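Local coordinates for protein nitrate reductase (Ulva prolifera, PDB 5YLY) that binds FAD in its cytochrome b5 reductase domain and probably passes electrons from NADH toward heme and molybdopterin centres that reduce nitrate to nitrite, at residues Phe27-Lys41 and Glu128-Pro141. Residues are numbered along the deposited sequence; the frame is centred on the assembly and turned at random.
Sequences FLNPKKQKAAELKEK and EALEVGDTVEVKGP
Lys41 drives its ammonium group between the carbonyls of Glu128 and Leu130, where NZ donates 2.7 Å hydrogen bonds to both Glu128 O and Leu130 O. Its chain bends at chi3 (77°), turning the ammonium onto these carbonyls, and two waters link NZ onward to Glu131 OE1 and to OE2 of Glu128, whose OE1 is hydrogen-bonded to Thr49. A methionine here would probably leave the Glu128 and Leu130 carbonyls without their shared donor and break the water links to the two carboxylates. Beside it, Leu38 lays CD2 against Leu130 CB at 3.8 Å, while Val132 CG1 lies against the carbonyl oxygens of Leu38 and Lys39. Leu38 N meets Asp134 O almost head-on (2.8 Å), and Leu38 O accepts from Gly133 N within the type II turn 131-134, which Asp134 OD2 braces by accepting from Glu131 N.

From that turn, strand 135-141 runs antiparallel to strand 34-41, with Ala36–Val136 and Lys34–Val138 as hydrogen-bonded pairs; these are neighbouring strands of the six-stranded antiparallel barrel at the core of the FAD-binding domain of this reductase family. On the buried side, Val138 CG2 reaches Ala36 CB, CG1 packs on Leu28 CD2 (3.6 Å), and the Phe27 ring turns the edge at CE2 to Val138 CB. On the other face Glu137, salt-bridged to Lys75 and Arg73, crosses Gln33 nearly at right angles. Farther along, Gln33 NE2 lies 3.6 Å from Lys139 CE, and two waters tie Lys139 NZ to the carbonyls of Pro30 and Lys31.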
loop_
_atom_site.group_PDB
_atom_site.type_symbol
_atom_site.label_atom_id
_atom_site.label_comp_id
_atom_site.label_asym_id
_atom_site.label_seq_id
_atom_site.Cartn_x
_atom_site.Cartn_y
_atom_site.Cartn_z
ATOM N N PHE A 27 -14.286 6.080 -13.427
ATOM C CA PHE A 27 -15.127 5.143 -12.701
ATOM C C PHE A 27 -15.388 5.655 -11.279
ATOM O O PHE A 27 -16.546 5.725 -10.872
ATOM C CB PHE A 27 -14.475 3.772 -12.642
ATOM C CG PHE A 27 -15.194 2.758 -11.778
ATOM C CD1 PHE A 27 -16.293 2.066 -12.263
ATOM C CD2 PHE A 27 -14.731 2.449 -10.505
ATOM C CE1 PHE A 27 -16.943 1.109 -11.481
ATOM C CE2 PHE A 27 -15.365 1.454 -9.737
ATOM C CZ PHE A 27 -16.464 0.792 -10.237
ATOM N N LEU A 28 -14.331 6.018 -10.531
ATOM C CA LEU A 28 -14.492 6.481 -9.154
ATOM C C LEU A 28 -15.235 7.801 -9.026
ATOM O O LEU A 28 -14.930 8.784 -9.720
ATOM C CB LEU A 28 -13.166 6.536 -8.400
ATOM C CG LEU A 28 -12.450 5.200 -8.210
ATOM C CD1 LEU A 28 -11.090 5.445 -7.664
ATOM C CD2 LEU A 28 -13.266 4.240 -7.306
ATOM N N ASN A 29 -16.240 7.792 -8.141
ATOM C CA ASN A 29 -17.083 8.952 -7.849
ATOM C C ASN A 29 -17.237 8.980 -6.333
ATOM O O ASN A 29 -17.837 8.067 -5.767
ATOM C CB ASN A 29 -18.440 8.848 -8.551
ATOM C CG ASN A 29 -19.318 10.044 -8.309
ATOM O OD1 ASN A 29 -19.121 10.803 -7.356
ATOM N ND2 ASN A 29 -20.334 10.212 -9.137
ATOM N N PRO A 30 -16.629 9.975 -5.655
ATOM C CA PRO A 30 -16.633 9.971 -4.184
ATOM C C PRO A 30 -18.014 10.083 -3.532
ATOM O O PRO A 30 -18.127 9.828 -2.337
ATOM C CB PRO A 30 -15.723 11.157 -3.833
ATOM C CG PRO A 30 -15.830 12.074 -5.024
ATOM C CD PRO A 30 -15.848 11.118 -6.177
ATOM N N LYS A 31 -19.053 10.402 -4.318
ATOM C CA LYS A 31 -20.422 10.558 -3.826
ATOM C C LYS A 31 -21.228 9.289 -4.055
ATOM O O LYS A 31 -22.391 9.239 -3.633
ATOM C CB LYS A 31 -21.136 11.687 -4.588
ATOM C CG LYS A 31 -20.499 13.062 -4.522
ATOM C CD LYS A 31 -21.478 14.039 -5.146
ATOM C CE LYS A 31 -20.847 15.318 -5.612
ATOM N NZ LYS A 31 -21.798 16.103 -6.441
ATOM N N LYS A 32 -20.653 8.296 -4.788
ATOM C CA LYS A 32 -21.412 7.117 -5.169
ATOM C C LYS A 32 -20.744 5.784 -4.882
ATOM O O LYS A 32 -19.514 5.666 -4.921
ATOM C CB LYS A 32 -21.756 7.176 -6.664
ATOM C CG LYS A 32 -22.737 8.272 -7.053
ATOM C CD LYS A 32 -23.187 8.156 -8.491
ATOM C CE LYS A 32 -24.326 9.106 -8.764
ATOM N NZ LYS A 32 -24.907 8.893 -10.112
ATOM N N GLN A 33 -21.596 4.770 -4.627
ATOM C CA GLN A 33 -21.183 3.370 -4.484
ATOM C C GLN A 33 -21.319 2.848 -5.908
ATOM O O GLN A 33 -22.411 2.918 -6.492
ATOM C CB GLN A 33 -22.124 2.591 -3.540
ATOM C CG GLN A 33 -22.055 3.023 -2.073
ATOM C CD GLN A 33 -20.744 2.681 -1.386
ATOM O OE1 GLN A 33 -19.900 1.938 -1.892
ATOM N NE2 GLN A 33 -20.554 3.221 -0.196
ATOM N N LYS A 34 -20.202 2.418 -6.503
ATOM C CA LYS A 34 -20.242 1.952 -7.888
ATOM C C LYS A 34 -19.937 0.489 -7.972
ATOM O O LYS A 34 -18.959 0.039 -7.393
ATOM C CB LYS A 34 -19.326 2.802 -8.780
ATOM C CG LYS A 34 -19.945 4.229 -8.913
ATOM C CD LYS A 34 -19.409 5.051 -10.036
ATOM C CE LYS A 34 -19.873 4.661 -11.415
ATOM N NZ LYS A 34 -19.152 5.458 -12.444
ATOM N N ALA A 35 -20.817 -0.261 -8.624
ATOM C CA ALA A 35 -20.652 -1.709 -8.739
ATOM C C ALA A 35 -19.449 -2.075 -9.629
ATOM O O ALA A 35 -19.202 -1.414 -10.635
ATOM C CB ALA A 35 -21.925 -2.314 -9.296
ATOM N N ALA A 36 -18.700 -3.106 -9.246
ATOM C CA ALA A 36 -17.567 -3.594 -10.042
ATOM C C ALA A 36 -17.694 -5.107 -10.043
ATOM O O ALA A 36 -17.865 -5.710 -8.984
ATOM C CB ALA A 36 -16.247 -3.183 -9.403
ATOM N N GLU A 37 -17.601 -5.716 -11.224
ATOM C CA GLU A 37 -17.759 -7.149 -11.373
ATOM C C GLU A 37 -16.435 -7.876 -11.362
ATOM O O GLU A 37 -15.501 -7.455 -12.042
ATOM C CB GLU A 37 -18.509 -7.428 -12.683
ATOM C CG GLU A 37 -18.962 -8.869 -12.818
ATOM C CD GLU A 37 -19.646 -9.128 -14.143
ATOM O OE1 GLU A 37 -20.844 -8.789 -14.262
ATOM O OE2 GLU A 37 -18.968 -9.601 -15.083
ATOM N N LEU A 38 -16.362 -8.984 -10.635
ATOM C CA LEU A 38 -15.137 -9.774 -10.589
ATOM C C LEU A 38 -14.927 -10.469 -11.937
ATOM O O LEU A 38 -15.789 -11.231 -12.382
ATOM C CB LEU A 38 -15.223 -10.798 -9.448
ATOM C CG LEU A 38 -13.926 -11.611 -9.175
ATOM C CD1 LEU A 38 -12.720 -10.677 -8.868
ATOM C CD2 LEU A 38 -14.148 -12.625 -8.018
ATOM N N LYS A 39 -13.781 -10.194 -12.578
ATOM C CA LYS A 39 -13.400 -10.749 -13.884
ATOM C C LYS A 39 -12.445 -11.937 -13.779
ATOM O O LYS A 39 -12.523 -12.833 -14.604
ATOM C CB LYS A 39 -12.803 -9.660 -14.808
ATOM C CG LYS A 39 -13.755 -8.474 -15.073
ATOM C CD LYS A 39 -14.974 -8.916 -15.880
ATOM C CE LYS A 39 -15.874 -7.733 -16.224
ATOM N NZ LYS A 39 -16.856 -8.090 -17.287
ATOM N N GLU A 40 -11.526 -11.938 -12.787
ATOM C CA GLU A 40 -10.581 -13.034 -12.570
ATOM C C GLU A 40 -10.236 -13.072 -11.118
ATOM O O GLU A 40 -10.194 -12.023 -10.502
ATOM C CB GLU A 40 -9.255 -12.815 -13.364
ATOM C CG GLU A 40 -9.445 -12.720 -14.870
ATOM C CD GLU A 40 -8.158 -12.683 -15.668
ATOM O OE1 GLU A 40 -7.782 -11.610 -16.201
ATOM O OE2 GLU A 40 -7.512 -13.745 -15.752
ATOM N N LYS A 41 -9.933 -14.273 -10.588
ATOM C CA LYS A 41 -9.526 -14.435 -9.182
ATOM C C LYS A 41 -8.326 -15.354 -9.267
ATOM O O LYS A 41 -8.469 -16.523 -9.638
ATOM C CB LYS A 41 -10.666 -15.083 -8.362
ATOM C CG LYS A 41 -10.277 -15.310 -6.895
ATOM C CD LYS A 41 -11.471 -15.700 -6.011
ATOM C CE LYS A 41 -11.880 -17.120 -6.170
ATOM N NZ LYS A 41 -12.871 -17.507 -5.128
ATOM N N GLU A 128 -12.439 -13.673 -0.789
ATOM C CA GLU A 128 -11.967 -15.009 -1.193
ATOM C C GLU A 128 -13.128 -15.940 -1.601
ATOM O O GLU A 128 -12.952 -16.783 -2.483
ATOM C CB GLU A 128 -11.116 -15.644 -0.062
ATOM C CG GLU A 128 -10.454 -16.981 -0.430
ATOM C CD GLU A 128 -9.444 -16.962 -1.561
ATOM O OE1 GLU A 128 -8.997 -15.865 -1.962
ATOM O OE2 GLU A 128 -9.066 -18.061 -2.027
ATOM N N ALA A 129 -14.318 -15.760 -0.992
ATOM C CA ALA A 129 -15.467 -16.607 -1.315
ATOM C C ALA A 129 -16.161 -16.169 -2.615
ATOM O O ALA A 129 -16.998 -16.913 -3.127
ATOM C CB ALA A 129 -16.458 -16.635 -0.152
ATOM N N LEU A 130 -15.786 -14.986 -3.177
ATOM C CA LEU A 130 -16.423 -14.520 -4.418
ATOM C C LEU A 130 -16.111 -15.389 -5.598
ATOM O O LEU A 130 -15.012 -15.932 -5.683
ATOM C CB LEU A 130 -16.002 -13.097 -4.780
ATOM C CG LEU A 130 -16.380 -11.956 -3.839
ATOM C CD1 LEU A 130 -15.919 -10.675 -4.403
ATOM C CD2 LEU A 130 -17.920 -11.896 -3.584
ATOM N N GLU A 131 -17.085 -15.537 -6.503
ATOM C CA GLU A 131 -16.868 -16.272 -7.749
ATOM C C GLU A 131 -16.835 -15.226 -8.866
ATOM O O GLU A 131 -17.428 -14.156 -8.709
ATOM C CB GLU A 131 -17.973 -17.305 -8.016
ATOM C CG GLU A 131 -17.993 -18.465 -7.016
ATOM C CD GLU A 131 -16.774 -19.376 -6.984
ATOM O OE1 GLU A 131 -15.997 -19.406 -7.965
ATOM O OE2 GLU A 131 -16.612 -20.094 -5.973
ATOM N N VAL A 132 -16.124 -15.509 -9.968
ATOM C CA VAL A 132 -16.091 -14.604 -11.121
ATOM C C VAL A 132 -17.545 -14.358 -11.523
ATOM O O VAL A 132 -18.364 -15.304 -11.543
ATOM C CB VAL A 132 -15.238 -15.239 -12.264
ATOM C CG1 VAL A 132 -15.511 -14.571 -13.624
ATOM C CG2 VAL A 132 -13.746 -15.185 -11.914
ATOM N N GLY A 133 -17.872 -13.091 -11.746
ATOM C CA GLY A 133 -19.233 -12.675 -12.086
ATOM C C GLY A 133 -19.945 -12.015 -10.917
ATOM O O GLY A 133 -20.942 -11.316 -11.124
ATOM N N ASP A 134 -19.453 -12.231 -9.671
ATOM C CA ASP A 134 -20.032 -11.597 -8.472
ATOM C C ASP A 134 -19.576 -10.139 -8.455
ATOM O O ASP A 134 -18.569 -9.797 -9.093
ATOM C CB ASP A 134 -19.551 -12.295 -7.179
ATOM C CG ASP A 134 -20.086 -13.693 -6.973
ATOM O OD1 ASP A 134 -20.964 -14.120 -7.771
ATOM O OD2 ASP A 134 -19.613 -14.384 -6.019
ATOM N N THR A 135 -20.287 -9.285 -7.714
ATOM C CA THR A 135 -19.936 -7.870 -7.669
ATOM C C THR A 135 -19.641 -7.365 -6.270
ATOM O O THR A 135 -20.033 -7.975 -5.278
ATOM C CB THR A 135 -21.096 -7.029 -8.262
ATOM O OG1 THR A 135 -22.251 -7.206 -7.430
ATOM C CG2 THR A 135 -21.418 -7.395 -9.713
ATOM N N VAL A 136 -18.956 -6.214 -6.203
ATOM C CA VAL A 136 -18.700 -5.472 -4.972
ATOM C C VAL A 136 -19.058 -4.025 -5.285
ATOM O O VAL A 136 -19.202 -3.660 -6.456
ATOM C CB VAL A 136 -17.245 -5.564 -4.445
ATOM C CG1 VAL A 136 -16.852 -6.999 -4.093
ATOM C CG2 VAL A 136 -16.246 -4.898 -5.419
ATOM N N GLU A 137 -19.166 -3.192 -4.256
ATOM C CA GLU A 137 -19.414 -1.770 -4.470
ATOM C C GLU A 137 -18.178 -1.026 -4.119
ATOM O O GLU A 137 -17.497 -1.376 -3.158
ATOM C CB GLU A 137 -20.628 -1.277 -3.677
ATOM C CG GLU A 137 -21.921 -1.687 -4.344
ATOM C CD GLU A 137 -23.174 -1.139 -3.700
ATOM O OE1 GLU A 137 -23.130 -0.809 -2.494
ATOM O OE2 GLU A 137 -24.209 -1.062 -4.401
ATOM N N VAL A 138 -17.850 -0.005 -4.928
ATOM C CA VAL A 138 -16.612 0.752 -4.763
ATOM C C VAL A 138 -16.878 2.232 -4.573
ATOM O O VAL A 138 -17.536 2.842 -5.414
ATOM C CB VAL A 138 -15.652 0.504 -5.970
ATOM C CG1 VAL A 138 -14.290 1.133 -5.717
ATOM C CG2 VAL A 138 -15.498 -0.995 -6.248
ATOM N N LYS A 139 -16.297 2.821 -3.517
ATOM C CA LYS A 139 -16.413 4.264 -3.276
ATOM C C LYS A 139 -15.030 4.894 -3.157
ATOM O O LYS A 139 -14.190 4.448 -2.370
ATOM C CB LYS A 139 -17.287 4.570 -2.032
ATOM C CG LYS A 139 -17.430 6.081 -1.773
ATOM C CD LYS A 139 -18.486 6.437 -0.718
ATOM C CE LYS A 139 -19.854 6.571 -1.335
ATOM N NZ LYS A 139 -20.827 7.185 -0.389
ATOM N N GLY A 140 -14.815 5.958 -3.900
ATOM C CA GLY A 140 -13.534 6.648 -3.856
ATOM C C GLY A 140 -13.480 7.780 -4.846
ATOM O O GLY A 140 -14.445 7.983 -5.567
ATOM N N PRO A 141 -12.348 8.499 -4.948
ATOM C CA PRO A 141 -11.112 8.311 -4.166
ATOM C C PRO A 141 -11.216 8.791 -2.735
ATOM O O PRO A 141 -11.992 9.699 -2.425
ATOM C CB PRO A 141 -10.048 9.102 -4.958
ATOM C CG PRO A 141 -10.769 9.783 -6.109
ATOM C CD PRO A 141 -12.244 9.641 -5.874
HETATM O O HOH W 1 -17.019 5.532 -6.503
HETATM O O HOH W 2 -20.153 9.903 -0.091
HETATM O O HOH W 3 -23.556 6.652 -2.066
HETATM O O HOH W 4 -13.542 -19.955 -6.543
HETATM O O HOH W 5 -11.004 -19.444 -3.512
#